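Local coordinates for putative diflavin flavoprotein A 3 (Synechocystis sp., PDB 6H0C) that forms the flavodiiron core of a larger modular protein that probably carries electrons from NADH to oxygen, reducing it to water, at residues Pro1-Gln6 with Ser19-Arg24; Gln6-Ala11 with Asp181-Glu186; Leu168-Leu173 with Gln223-Ser228; Val12-Phe17 with Tyr42-Asp47. All blocks are in the same frame, centred on the assembly; numbering follows the deposited sequence.

Interaction 1 of 4, residues Pro1-Gln6 with Ser19-Arg24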
loop_
_atom_site.group_PDB
_atom_site.type_symbol
_atom_site.label_atom_id
_atom_site.label_comp_id
_atom_site.label_asym_id
_atom_site.label_seq_id
_atom_site.Cartn_x
_atom_site.Cartn_y
_atom_site.Cartn_z
ATOM N N PRO A 1 -25.496 -6.164 0.592
ATOM C CA PRO A 1 -25.758 -7.258 -0.350
ATOM C C PRO A 1 -24.532 -8.166 -0.531
ATOM O O PRO A 1 -23.578 -8.062 0.244
ATOM C CB PRO A 1 -26.096 -6.524 -1.655
ATOM C CG PRO A 1 -26.461 -5.083 -1.241
ATOM C CD PRO A 1 -26.234 -4.938 0.239
ATOM N N ALA A 2 -24.559 -9.042 -1.532
ATOM C CA ALA A 2 -23.407 -9.893 -1.823
ATOM C C ALA A 2 -22.392 -9.144 -2.690
ATOM O O ALA A 2 -22.714 -8.120 -3.298
ATOM C CB ALA A 2 -23.848 -11.179 -2.511
ATOM N N LYS A 3 -21.167 -9.653 -2.742
ATOM C CA LYS A 3 -20.155 -9.072 -3.611
ATOM C C LYS A 3 -20.684 -9.042 -5.042
ATOM O O LYS A 3 -21.399 -9.952 -5.446
ATOM C CB LYS A 3 -18.850 -9.873 -3.523
ATOM C CG LYS A 3 -18.329 -10.010 -2.096
ATOM C CD LYS A 3 -16.987 -10.714 -2.029
ATOM C CE LYS A 3 -17.077 -12.124 -2.565
ATOM N NZ LYS A 3 -15.939 -12.947 -2.068
ATOM N N ASP A 4 -20.370 -7.992 -5.798
ATOM C CA ASP A 4 -20.688 -7.985 -7.225
ATOM C C ASP A 4 -19.624 -7.252 -8.047
ATOM O O ASP A 4 -18.594 -6.830 -7.516
ATOM C CB ASP A 4 -22.081 -7.378 -7.481
ATOM C CG ASP A 4 -22.154 -5.862 -7.226
ATOM O OD1 ASP A 4 -21.124 -5.179 -7.048
ATOM O OD2 ASP A 4 -23.284 -5.339 -7.220
ATOM N N VAL A 5 -19.888 -7.109 -9.345
ATOM C CA VAL A 5 -19.012 -6.361 -10.232
ATOM C C VAL A 5 -19.819 -5.297 -10.967
ATOM O O VAL A 5 -20.741 -5.605 -11.721
ATOM C CB VAL A 5 -18.300 -7.274 -11.257
ATOM C CG1 VAL A 5 -17.415 -6.446 -12.182
ATOM C CG2 VAL A 5 -17.485 -8.355 -10.542
ATOM N N GLN A 6 -19.472 -4.037 -10.729
ATOM C CA GLN A 6 -20.150 -2.925 -11.372
ATOM C C GLN A 6 -19.346 -2.471 -12.575
ATOM O O GLN A 6 -18.154 -2.178 -12.459
ATOM C CB GLN A 6 -20.341 -1.778 -10.387
ATOM C CG GLN A 6 -21.034 -0.563 -10.952
ATOM C CD GLN A 6 -21.169 0.524 -9.910
ATOM O OE1 GLN A 6 -20.254 0.757 -9.115
ATOM N NE2 GLN A 6 -22.319 1.189 -9.894
ATOM N N SER A 19 -15.101 -4.277 -8.585
ATOM C CA SER A 19 -15.448 -5.400 -7.716
ATOM C C SER A 19 -15.840 -4.842 -6.355
ATOM O O SER A 19 -15.012 -4.248 -5.656
ATOM C CB SER A 19 -14.289 -6.381 -7.588
ATOM O OG SER A 19 -13.961 -6.928 -8.855
ATOM N N ARG A 20 -17.103 -5.021 -5.982
ATOM C CA ARG A 20 -17.622 -4.344 -4.804
ATOM C C ARG A 20 -17.912 -5.313 -3.670
ATOM O O ARG A 20 -18.435 -6.404 -3.896
ATOM C CB ARG A 20 -18.888 -3.556 -5.164
ATOM C CG ARG A 20 -18.720 -2.606 -6.350
ATOM C CD ARG A 20 -19.934 -1.697 -6.524
ATOM N NE ARG A 20 -21.157 -2.466 -6.729
ATOM C CZ ARG A 20 -22.381 -1.996 -6.516
ATOM N NH1 ARG A 20 -22.546 -0.750 -6.083
ATOM N NH2 ARG A 20 -23.440 -2.771 -6.729
ATOM N N THR A 21 -17.554 -4.908 -2.452
ATOM C CA THR A 21 -17.963 -5.627 -1.248
ATOM C C THR A 21 -18.537 -4.630 -0.238
ATOM O O THR A 21 -17.943 -3.582 0.022
ATOM C CB THR A 21 -16.791 -6.433 -0.611
ATOM O OG1 THR A 21 -17.275 -7.166 0.518
ATOM C CG2 THR A 21 -15.649 -5.525 -0.159
ATOM N N TRP A 22 -19.710 -4.936 0.306
ATOM C CA TRP A 22 -20.331 -4.042 1.277
ATOM C C TRP A 22 -19.811 -4.354 2.679
ATOM O O TRP A 22 -19.840 -3.507 3.567
ATOM C CB TRP A 22 -21.860 -4.143 1.216
ATOM C CG TRP A 22 -22.459 -3.300 0.113
ATOM C CD1 TRP A 22 -22.842 -1.980 0.190
ATOM C CD2 TRP A 22 -22.720 -3.711 -1.232
ATOM N NE1 TRP A 22 -23.332 -1.556 -1.027
ATOM C CE2 TRP A 22 -23.266 -2.599 -1.914
ATOM C CE3 TRP A 22 -22.538 -4.911 -1.928
ATOM C CZ2 TRP A 22 -23.635 -2.656 -3.254
ATOM C CZ3 TRP A 22 -22.909 -4.970 -3.261
ATOM C CH2 TRP A 22 -23.454 -3.850 -3.910
ATOM N N ASP A 23 -19.313 -5.572 2.863
ATOM C CA ASP A 23 -18.766 -5.991 4.148
ATOM C C ASP A 23 -17.251 -5.851 4.203
ATOM O O ASP A 23 -16.568 -5.887 3.172
ATOM C CB ASP A 23 -19.148 -7.438 4.432
ATOM C CG ASP A 23 -20.632 -7.679 4.288
ATOM O OD1 ASP A 23 -21.005 -8.638 3.581
ATOM O OD2 ASP A 23 -21.422 -6.905 4.874
ATOM N N ARG A 24 -16.724 -5.692 5.412
ATOM C CA ARG A 24 -15.286 -5.770 5.607
ATOM C C ARG A 24 -14.867 -7.223 5.406
ATOM O O ARG A 24 -15.519 -8.140 5.919
ATOM C CB ARG A 24 -14.887 -5.268 6.991
ATOM C CG ARG A 24 -13.399 -5.345 7.261
ATOM C CD ARG A 24 -13.084 -4.819 8.643
ATOM N NE ARG A 24 -13.919 -5.477 9.644
ATOM C CZ ARG A 24 -13.801 -5.303 10.956
ATOM N NH1 ARG A 24 -12.877 -4.481 11.445
ATOM N NH2 ARG A 24 -14.608 -5.957 11.779
HETATM O O HOH W 1 -20.582 -7.545 0.134
#
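R20 grips D4 side-on: R20 NE donates to D4 OD1 at 2.7 Å and R20 NH2 to D4 OD2 at 2.6 Å. Both oxygens use their syn lone pairs, and the carboxylate and guanidinium planes are 11° apart, a nearly flat salt bridge. The R20 chain bends at chi3 (-59°), which turns NE toward D4 OD1. W22 CH2 lies over one face of the guanidinium, toward its rim, and D4 OD2 is at the edge of the W22 ring. P1 covers the indole: P1 CG sits 3.9 Å from the centroid of the W22 six-membered ring, almost on the ring normal, a CH-pi contact. A water bridges P1 O to W22 N. Beneath the salt bridge, D4 and R20 form a hydrogen-bonded antiparallel pair, with R20 N 2.8 Å from D4 O. Further out, R20 NH1 makes a salt bridge to D181 OD1 and a hydrogen bond to G180 O. The two strands make the hairpin 4-11/14-21 at the sheet's edge; V5 and S19 face helix 60-70, and strand 37-45 continues the sheet beyond 14-21.

Interaction 2 of 4, residues Gln6-Ala11 with Asp181-Glu186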
loop_
_atom_site.group_PDB
_atom_site.type_symbol
_atom_site.label_atom_id
_atom_site.label_comp_id
_atom_site.label_asym_id
_atom_site.label_seq_id
_atom_site.Cartn_x
_atom_site.Cartn_y
_atom_site.Cartn_z
ATOM N N GLN A 6 -19.472 -4.037 -10.729
ATOM C CA GLN A 6 -20.150 -2.925 -11.372
ATOM C C GLN A 6 -19.346 -2.471 -12.575
ATOM O O GLN A 6 -18.154 -2.178 -12.459
ATOM C CB GLN A 6 -20.341 -1.778 -10.387
ATOM C CG GLN A 6 -21.034 -0.563 -10.952
ATOM C CD GLN A 6 -21.169 0.524 -9.910
ATOM O OE1 GLN A 6 -20.254 0.757 -9.115
ATOM N NE2 GLN A 6 -22.319 1.189 -9.894
ATOM N N ILE A 7 -19.996 -2.431 -13.733
ATOM C CA ILE A 7 -19.320 -2.101 -14.982
ATOM C C ILE A 7 -19.826 -0.776 -15.512
ATOM O O ILE A 7 -21.029 -0.533 -15.534
ATOM C CB ILE A 7 -19.531 -3.194 -16.061
ATOM C CG1 ILE A 7 -19.111 -4.565 -15.530
ATOM C CG2 ILE A 7 -18.765 -2.857 -17.344
ATOM C CD1 ILE A 7 -19.194 -5.648 -16.572
ATOM N N CYS A 8 -18.913 0.083 -15.947
ATOM C CA CYS A 8 -19.313 1.380 -16.445
ATOM C C CYS A 8 -18.282 1.929 -17.427
ATOM O O CYS A 8 -17.078 1.912 -17.150
ATOM C CB CYS A 8 -19.516 2.337 -15.267
ATOM S SG CYS A 8 -20.243 3.929 -15.695
ATOM N N PRO A 9 -18.744 2.398 -18.598
ATOM C CA PRO A 9 -17.845 3.121 -19.507
ATOM C C PRO A 9 -17.507 4.482 -18.910
ATOM O O PRO A 9 -18.415 5.156 -18.436
ATOM C CB PRO A 9 -18.668 3.256 -20.792
ATOM C CG PRO A 9 -20.086 3.181 -20.334
ATOM C CD PRO A 9 -20.103 2.255 -19.153
ATOM N N ILE A 10 -16.244 4.884 -18.911
ATOM C CA ILE A 10 -15.870 6.097 -18.185
ATOM C C ILE A 10 -15.173 7.132 -19.061
ATOM O O ILE A 10 -15.036 8.283 -18.674
ATOM C CB ILE A 10 -14.958 5.770 -16.970
ATOM C CG1 ILE A 10 -13.662 5.098 -17.419
ATOM C CG2 ILE A 10 -15.696 4.894 -15.958
ATOM C CD1 ILE A 10 -12.656 4.940 -16.289
ATOM N N ALA A 11 -14.733 6.716 -20.240
ATOM C CA ALA A 11 -14.083 7.612 -21.191
ATOM C C ALA A 11 -13.932 6.842 -22.499
ATOM O O ALA A 11 -14.269 5.658 -22.547
ATOM C CB ALA A 11 -12.734 8.092 -20.658
ATOM N N ASP A 181 -23.126 2.972 -4.797
ATOM C CA ASP A 181 -23.622 2.765 -6.153
ATOM C C ASP A 181 -23.015 3.758 -7.124
ATOM O O ASP A 181 -22.920 3.478 -8.315
ATOM C CB ASP A 181 -25.145 2.870 -6.194
ATOM C CG ASP A 181 -25.828 1.669 -5.572
ATOM O OD1 ASP A 181 -25.278 0.543 -5.672
ATOM O OD2 ASP A 181 -26.916 1.857 -4.983
ATOM N N GLN A 182 -22.597 4.912 -6.612
ATOM C CA GLN A 182 -22.003 5.948 -7.457
ATOM C C GLN A 182 -20.625 5.544 -7.972
ATOM O O GLN A 182 -19.712 5.278 -7.188
ATOM C CB GLN A 182 -21.905 7.271 -6.697
ATOM C CG GLN A 182 -23.249 7.860 -6.373
ATOM C CD GLN A 182 -24.223 7.676 -7.524
ATOM O OE1 GLN A 182 -23.958 8.107 -8.654
ATOM N NE2 GLN A 182 -25.347 7.009 -7.253
ATOM N N VAL A 183 -20.483 5.492 -9.292
ATOM C CA VAL A 183 -19.196 5.181 -9.901
ATOM C C VAL A 183 -18.271 6.395 -9.826
ATOM O O VAL A 183 -17.052 6.261 -9.714
ATOM C CB VAL A 183 -19.361 4.733 -11.367
ATOM C CG1 VAL A 183 -17.994 4.606 -12.058
ATOM C CG2 VAL A 183 -20.138 3.423 -11.423
ATOM N N PHE A 184 -18.859 7.584 -9.884
ATOM C CA PHE A 184 -18.087 8.803 -9.742
ATOM C C PHE A 184 -18.369 9.473 -8.406
ATOM O O PHE A 184 -19.289 9.089 -7.694
ATOM C CB PHE A 184 -18.381 9.756 -10.892
ATOM C CG PHE A 184 -17.687 9.385 -12.166
ATOM C CD1 PHE A 184 -18.287 8.525 -13.073
ATOM C CD2 PHE A 184 -16.428 9.896 -12.456
ATOM C CE1 PHE A 184 -17.647 8.178 -14.253
ATOM C CE2 PHE A 184 -15.780 9.555 -13.630
ATOM C CZ PHE A 184 -16.391 8.693 -14.532
ATOM N N ASP A 185 -17.575 10.483 -8.076
ATOM C CA ASP A 185 -17.575 11.049 -6.736
ATOM C C ASP A 185 -18.310 12.390 -6.615
ATOM O O ASP A 185 -17.778 13.326 -6.013
ATOM C CB ASP A 185 -16.121 11.217 -6.260
ATOM C CG ASP A 185 -15.364 12.286 -7.043
ATOM O OD1 ASP A 185 -15.699 12.520 -8.227
ATOM O OD2 ASP A 185 -14.438 12.904 -6.470
ATOM N N GLU A 186 -19.521 12.507 -7.162
ATOM C CA GLU A 186 -20.248 13.764 -6.961
ATOM C C GLU A 186 -20.623 13.903 -5.501
ATOM O O GLU A 186 -21.136 12.963 -4.895
ATOM C CB GLU A 186 -21.502 13.862 -7.818
ATOM C CG GLU A 186 -22.153 15.236 -7.697
ATOM C CD GLU A 186 -23.074 15.554 -8.862
ATOM O OE1 GLU A 186 -23.039 16.708 -9.356
ATOM O OE2 GLU A 186 -23.836 14.649 -9.282
#
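Q6 and V183 make the close part of this contact. The CG2 methyl of V183 rests against the flat amide of Q6, 3.4 Å from Q6 CD and almost as near to both OE1 and NE2. Q6 reaches it with an extended chain, CG anti to the backbone N (chi1 180°), and the same reach brings NE2 to the loop backbone. There Q6 NE2 donates to D181 O at 2.8 Å, a nearly straight bond (166°) with the acceptor close to the amide plane. C8 CB also touches this methyl, 4.0 Å from V183 CG2.

Farther along, the packing is looser. I10 and F184 meet with F184 CZ 4.1 Å from I10 CB, and I10 CG2 lies at much the same distance. I10 and A11 form a classic beta bulge facing T14. At the other end the D181 CB leaves the backbone away from strand 4-11. Little surface is buried: the loop between strand 167-171 and helix 189-202, part of the zinc metallo-hydrolase region, lies against edge strand 4-11, and V183 is backbone-bonded to L232.

The chemistry is a single polar link within apolar contacts, a neutral amide-to-carbonyl bond that grips the loop backbone at D181. Q6 OE1 is taken by R18 NH1, so the two amide ends have distinct partners, which should fix which way the amide is flipped.

Interaction 3 of 4, residues Leu168-Leu173 with Gln223-Ser228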
loop_
_atom_site.group_PDB
_atom_site.type_symbol
_atom_site.label_atom_id
_atom_site.label_comp_id
_atom_site.label_asym_id
_atom_site.label_seq_id
_atom_site.Cartn_x
_atom_site.Cartn_y
_atom_site.Cartn_z
ATOM N N LEU A 168 -5.525 9.835 -14.967
ATOM C CA LEU A 168 -4.365 9.327 -14.251
ATOM C C LEU A 168 -4.801 8.099 -13.456
ATOM O O LEU A 168 -5.686 8.178 -12.602
ATOM C CB LEU A 168 -3.791 10.407 -13.333
ATOM C CG LEU A 168 -2.415 10.203 -12.716
ATOM C CD1 LEU A 168 -1.349 10.130 -13.804
ATOM C CD2 LEU A 168 -2.127 11.335 -11.749
ATOM N N PHE A 169 -4.211 6.954 -13.762
ATOM C CA PHE A 169 -4.482 5.749 -12.994
ATOM C C PHE A 169 -3.559 5.753 -11.787
ATOM O O PHE A 169 -2.349 5.605 -11.935
ATOM C CB PHE A 169 -4.294 4.505 -13.867
ATOM C CG PHE A 169 -5.238 4.456 -15.033
ATOM C CD1 PHE A 169 -6.495 3.881 -14.900
ATOM C CD2 PHE A 169 -4.889 5.023 -16.245
ATOM C CE1 PHE A 169 -7.382 3.855 -15.969
ATOM C CE2 PHE A 169 -5.775 5.006 -17.322
ATOM C CZ PHE A 169 -7.020 4.424 -17.186
ATOM N N THR A 170 -4.135 5.948 -10.601
ATOM C CA THR A 170 -3.358 6.295 -9.413
ATOM C C THR A 170 -3.176 5.162 -8.411
ATOM O O THR A 170 -2.544 5.363 -7.370
ATOM C CB THR A 170 -3.992 7.481 -8.649
ATOM O OG1 THR A 170 -5.322 7.135 -8.250
ATOM C CG2 THR A 170 -4.036 8.737 -9.534
ATOM N N ASP A 171 -3.728 3.988 -8.714
ATOM C CA ASP A 171 -3.534 2.817 -7.853
ATOM C C ASP A 171 -3.924 3.195 -6.413
ATOM O O ASP A 171 -5.044 3.667 -6.176
ATOM C CB ASP A 171 -2.075 2.306 -7.959
ATOM C CG ASP A 171 -1.858 0.933 -7.294
ATOM O OD1 ASP A 171 -2.372 -0.088 -7.800
ATOM O OD2 ASP A 171 -1.146 0.875 -6.271
ATOM N N LYS A 172 -3.006 3.031 -5.462
ATOM C CA LYS A 172 -3.352 3.233 -4.065
ATOM C C LYS A 172 -3.483 4.706 -3.680
ATOM O O LYS A 172 -3.997 5.014 -2.610
ATOM C CB LYS A 172 -2.328 2.544 -3.166
ATOM C CG LYS A 172 -2.409 1.026 -3.221
ATOM C CD LYS A 172 -3.582 0.496 -2.384
ATOM C CE LYS A 172 -3.751 -1.016 -2.570
ATOM N NZ LYS A 172 -4.712 -1.617 -1.589
ATOM N N LEU A 173 -3.047 5.616 -4.541
ATOM C CA LEU A 173 -3.190 7.040 -4.224
ATOM C C LEU A 173 -4.595 7.584 -4.525
ATOM O O LEU A 173 -5.196 7.241 -5.546
ATOM C CB LEU A 173 -2.159 7.872 -4.993
ATOM C CG LEU A 173 -0.690 7.638 -4.636
ATOM C CD1 LEU A 173 0.230 8.357 -5.622
ATOM C CD2 LEU A 173 -0.443 8.105 -3.209
ATOM N N GLN A 223 -7.747 15.110 -15.538
ATOM C CA GLN A 223 -9.051 15.603 -15.125
ATOM C C GLN A 223 -9.809 14.567 -14.286
ATOM O O GLN A 223 -10.885 14.850 -13.744
ATOM C CB GLN A 223 -9.872 15.987 -16.348
ATOM C CG GLN A 223 -9.217 17.052 -17.216
ATOM C CD GLN A 223 -9.170 18.406 -16.543
ATOM O OE1 GLN A 223 -8.093 18.930 -16.253
ATOM N NE2 GLN A 223 -10.341 18.987 -16.301
ATOM N N THR A 224 -9.244 13.362 -14.198
ATOM C CA THR A 224 -9.819 12.275 -13.415
ATOM C C THR A 224 -8.689 11.468 -12.793
ATOM O O THR A 224 -7.705 11.177 -13.462
ATOM C CB THR A 224 -10.693 11.329 -14.278
ATOM O OG1 THR A 224 -11.711 12.076 -14.952
ATOM C CG2 THR A 224 -11.343 10.226 -13.424
ATOM N N TYR A 225 -8.822 11.128 -11.515
ATOM C CA TYR A 225 -8.000 10.074 -10.926
ATOM C C TYR A 225 -8.790 8.778 -10.950
ATOM O O TYR A 225 -9.958 8.753 -10.552
ATOM C CB TYR A 225 -7.607 10.384 -9.483
ATOM C CG TYR A 225 -6.781 11.635 -9.255
ATOM C CD1 TYR A 225 -5.893 12.116 -10.217
ATOM C CD2 TYR A 225 -6.882 12.324 -8.054
ATOM C CE1 TYR A 225 -5.136 13.260 -9.974
ATOM C CE2 TYR A 225 -6.131 13.458 -7.805
ATOM C CZ TYR A 225 -5.263 13.923 -8.757
ATOM O OH TYR A 225 -4.534 15.059 -8.461
ATOM N N ALA A 226 -8.162 7.703 -11.413
ATOM C CA ALA A 226 -8.799 6.393 -11.404
ATOM C C ALA A 226 -8.052 5.506 -10.419
ATOM O O ALA A 226 -7.045 4.897 -10.779
ATOM C CB ALA A 226 -8.794 5.787 -12.789
ATOM N N PRO A 227 -8.531 5.448 -9.164
ATOM C CA PRO A 227 -7.801 4.817 -8.058
ATOM C C PRO A 227 -8.148 3.340 -7.872
ATOM O O PRO A 227 -9.098 2.844 -8.494
ATOM C CB PRO A 227 -8.259 5.629 -6.848
ATOM C CG PRO A 227 -9.716 5.971 -7.187
ATOM C CD PRO A 227 -9.803 6.051 -8.711
ATOM N N SER A 228 -7.401 2.654 -7.011
ATOM C CA SER A 228 -7.699 1.254 -6.696
ATOM C C SER A 228 -9.054 1.060 -6.040
ATOM O O SER A 228 -9.713 0.036 -6.264
ATOM C CB SER A 228 -6.641 0.661 -5.763
ATOM O OG SER A 228 -5.374 0.618 -6.387
HETATM O O HOH W 2 -5.515 2.715 -10.586
HETATM O O HOH W 3 -5.020 -0.869 -8.263
#
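L168 and Y225 lie side by side and point the same way, with L168 CD2 4.0 Å from Y225 CE1. T170 meets that tyrosine at about a right angle, bringing its CG2 methyl to 3.9 Å from Y225 CD1. The neighbouring pair uses the opposite face of the sheet: F169 CD1 is 3.7 Å from A226 CB, and beyond it the F169 ring stacks on F52 and meets Y42 edge-to-face. T170 also runs alongside P227. Its OG1 stands between the backbone N and the carbonyl carbon (chi1 59°), where it donates to L173 O at 2.7 Å and lies against the proline CA and CB.

That hydroxyl bond spans a type II' beta turn from T170 to L173. The backbones are parallel, with A226 N bonded to L168 O at 2.8 Å. A226 O accepts T170 N from above its carbonyl plane and also a water that is itself held by D171 N. Within the turn, D171 O accepts S228 N at 2.7 Å, the donor standing above the carbonyl plane.

K172 NZ bonds H229 NE2 and a citrate probably taken from the crystallisation liquor, and D171 OD1 bonds H83 ND1. Both strands are neighbours in the second sheet of the metallo-beta-lactamase-like domain; beside H83, D171 and H229 probably correspond to diiron ligands of canonical flavodiiron proteins.

Interaction 4 of 4, residues Val12-Phe17 with Tyr42-Asp47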
loop_
_atom_site.group_PDB
_atom_site.type_symbol
_atom_site.label_atom_id
_atom_site.label_comp_id
_atom_site.label_asym_id
_atom_site.label_seq_id
_atom_site.Cartn_x
_atom_site.Cartn_y
_atom_site.Cartn_z
ATOM N N VAL A 12 -13.445 7.491 -23.556
ATOM C CA VAL A 12 -13.343 6.805 -24.844
ATOM C C VAL A 12 -12.483 5.554 -24.710
ATOM O O VAL A 12 -11.384 5.596 -24.148
ATOM C CB VAL A 12 -12.763 7.704 -25.965
ATOM C CG1 VAL A 12 -13.752 8.786 -26.332
ATOM C CG2 VAL A 12 -11.438 8.310 -25.548
ATOM N N ASP A 13 -13.016 4.439 -25.207
ATOM C CA ASP A 13 -12.323 3.154 -25.196
ATOM C C ASP A 13 -12.051 2.627 -23.784
ATOM O O ASP A 13 -11.346 1.632 -23.616
ATOM C CB ASP A 13 -11.000 3.263 -25.964
ATOM C CG ASP A 13 -11.188 3.812 -27.368
ATOM O OD1 ASP A 13 -12.062 3.295 -28.100
ATOM O OD2 ASP A 13 -10.475 4.776 -27.727
ATOM N N THR A 14 -12.622 3.271 -22.774
ATOM C CA THR A 14 -12.250 2.954 -21.403
ATOM C C THR A 14 -13.432 2.560 -20.525
ATOM O O THR A 14 -14.437 3.274 -20.438
ATOM C CB THR A 14 -11.528 4.135 -20.737
ATOM O OG1 THR A 14 -10.517 4.653 -21.616
ATOM C CG2 THR A 14 -10.894 3.688 -19.420
ATOM N N THR A 15 -13.276 1.428 -19.849
ATOM C CA THR A 15 -14.311 0.892 -18.982
ATOM C C THR A 15 -13.751 0.577 -17.598
ATOM O O THR A 15 -12.617 0.103 -17.484
ATOM C CB THR A 15 -14.913 -0.384 -19.584
ATOM O OG1 THR A 15 -15.283 -0.130 -20.947
ATOM C CG2 THR A 15 -16.129 -0.846 -18.783
ATOM N N VAL A 16 -14.531 0.850 -16.552
ATOM C CA VAL A 16 -14.154 0.402 -15.208
ATOM C C VAL A 16 -14.963 -0.828 -14.774
ATOM O O VAL A 16 -16.158 -0.958 -15.065
ATOM C CB VAL A 16 -14.325 1.509 -14.150
ATOM C CG1 VAL A 16 -15.796 1.836 -13.950
ATOM C CG2 VAL A 16 -13.711 1.065 -12.835
ATOM N N PHE A 17 -14.282 -1.746 -14.109
ATOM C CA PHE A 17 -14.918 -2.901 -13.488
ATOM C C PHE A 17 -14.704 -2.771 -11.992
ATOM O O PHE A 17 -13.594 -3.014 -11.512
ATOM C CB PHE A 17 -14.314 -4.226 -13.993
ATOM C CG PHE A 17 -14.590 -4.523 -15.441
ATOM C CD1 PHE A 17 -15.494 -5.513 -15.793
ATOM C CD2 PHE A 17 -13.940 -3.828 -16.449
ATOM C CE1 PHE A 17 -15.759 -5.799 -17.134
ATOM C CE2 PHE A 17 -14.199 -4.106 -17.789
ATOM C CZ PHE A 17 -15.114 -5.098 -18.129
ATOM N N TYR A 42 -9.458 -1.568 -14.725
ATOM C CA TYR A 42 -9.775 -0.718 -15.876
ATOM C C TYR A 42 -9.380 -1.372 -17.193
ATOM O O TYR A 42 -8.329 -2.005 -17.309
ATOM C CB TYR A 42 -9.085 0.642 -15.740
ATOM C CG TYR A 42 -9.447 1.362 -14.458
ATOM C CD1 TYR A 42 -8.704 1.162 -13.294
ATOM C CD2 TYR A 42 -10.547 2.225 -14.398
ATOM C CE1 TYR A 42 -9.029 1.809 -12.110
ATOM C CE2 TYR A 42 -10.883 2.880 -13.208
ATOM C CZ TYR A 42 -10.118 2.662 -12.072
ATOM O OH TYR A 42 -10.427 3.304 -10.895
ATOM N N LEU A 43 -10.240 -1.219 -18.189
ATOM C CA LEU A 43 -9.980 -1.763 -19.509
ATOM C C LEU A 43 -9.925 -0.647 -20.551
ATOM O O LEU A 43 -10.903 0.088 -20.742
ATOM C CB LEU A 43 -11.053 -2.781 -19.877
ATOM C CG LEU A 43 -10.835 -3.544 -21.173
ATOM C CD1 LEU A 43 -9.634 -4.455 -21.039
ATOM C CD2 LEU A 43 -12.081 -4.336 -21.491
ATOM N N ILE A 44 -8.765 -0.494 -21.184
ATOM C CA ILE A 44 -8.656 0.346 -22.363
ATOM C C ILE A 44 -8.601 -0.556 -23.581
ATOM O O ILE A 44 -7.691 -1.374 -23.730
ATOM C CB ILE A 44 -7.417 1.249 -22.355
ATOM C CG1 ILE A 44 -7.371 2.114 -21.099
ATOM C CG2 ILE A 44 -7.411 2.146 -23.592
ATOM C CD1 ILE A 44 -6.120 2.974 -21.010
ATOM N N SER A 45 -9.583 -0.411 -24.452
ATOM C CA SER A 45 -9.657 -1.262 -25.617
ATOM C C SER A 45 -9.552 -0.431 -26.887
ATOM O O SER A 45 -10.546 0.091 -27.379
ATOM C CB SER A 45 -10.952 -2.059 -25.597
ATOM O OG SER A 45 -10.941 -3.029 -26.624
ATOM N N ALA A 46 -8.340 -0.294 -27.403
ATOM C CA ALA A 46 -8.122 0.477 -28.621
ATOM C C ALA A 46 -7.541 -0.445 -29.666
ATOM O O ALA A 46 -8.004 -1.577 -29.799
ATOM C CB ALA A 46 -7.204 1.645 -28.362
ATOM N N ASP A 47 -6.526 0.021 -30.396
ATOM C CA ASP A 47 -5.791 -0.858 -31.309
ATOM C C ASP A 47 -5.195 -2.023 -30.533
ATOM O O ASP A 47 -5.147 -3.157 -31.018
ATOM C CB ASP A 47 -4.690 -0.103 -32.045
ATOM C CG ASP A 47 -5.234 0.975 -32.956
ATOM O OD1 ASP A 47 -6.436 0.926 -33.303
ATOM O OD2 ASP A 47 -4.449 1.872 -33.322
HETATM O O HOH W 4 -13.010 -0.652 -22.570
#
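The Y42 ring takes V16 obliquely, with V16 CG2 3.4 Å from Y42 CE2. The F17 ring likewise receives L43 at a slant, F17 CE2 lying 4.0 Å from L43 CB, while F63 and L67 of helix 60-70 also touch it. These rings flank an antiparallel strand pair in the first sheet of the metallo-beta-lactamase-like fold. V16 and Y42 lie side by side; with V16 CG2 anti to the backbone N, that methyl is the one against the tyrosine. Y42 OH bonds P227 O, beside the second sheet. T15 and L43 are the hydrogen-bonded pair, with L43 N 2.8 Å from T15 O and T15 N 2.9 Å from L43 O. At the turn D13 O accepts S45 N at 2.8 Å, and D13 OD1 forms a salt bridge with R140 and OD2 a hydrogen bond with H142. T14 OG1 donates to V12 O from above its carbonyl plane. A water donates to L43 O at 2.9 Å and also sits 2.8 Å from T15 OG1.

From the N terminus, interaction 1 closes the short hairpin 4-11/14-21, and interaction 4 then pairs 14-21 with 37-45. Their segments alternate along the chain, so the two contacts cross, touching where V5 packs on F17. Interaction 2 closes a far longer loop, from the edge strand to 181-186. Interaction 4 is nested inside it, while interaction 1 crosses it, sharing Q6; they touch through R20 and D181. Interaction 3 opens after 1 and 4 have closed and crosses interaction 2. It joins two neighbouring strands, 167-171 and 224-227, of the second sheet, and Y42 joins interactions 3 and 4. Together they tie the two sheets and the 181-186 loop.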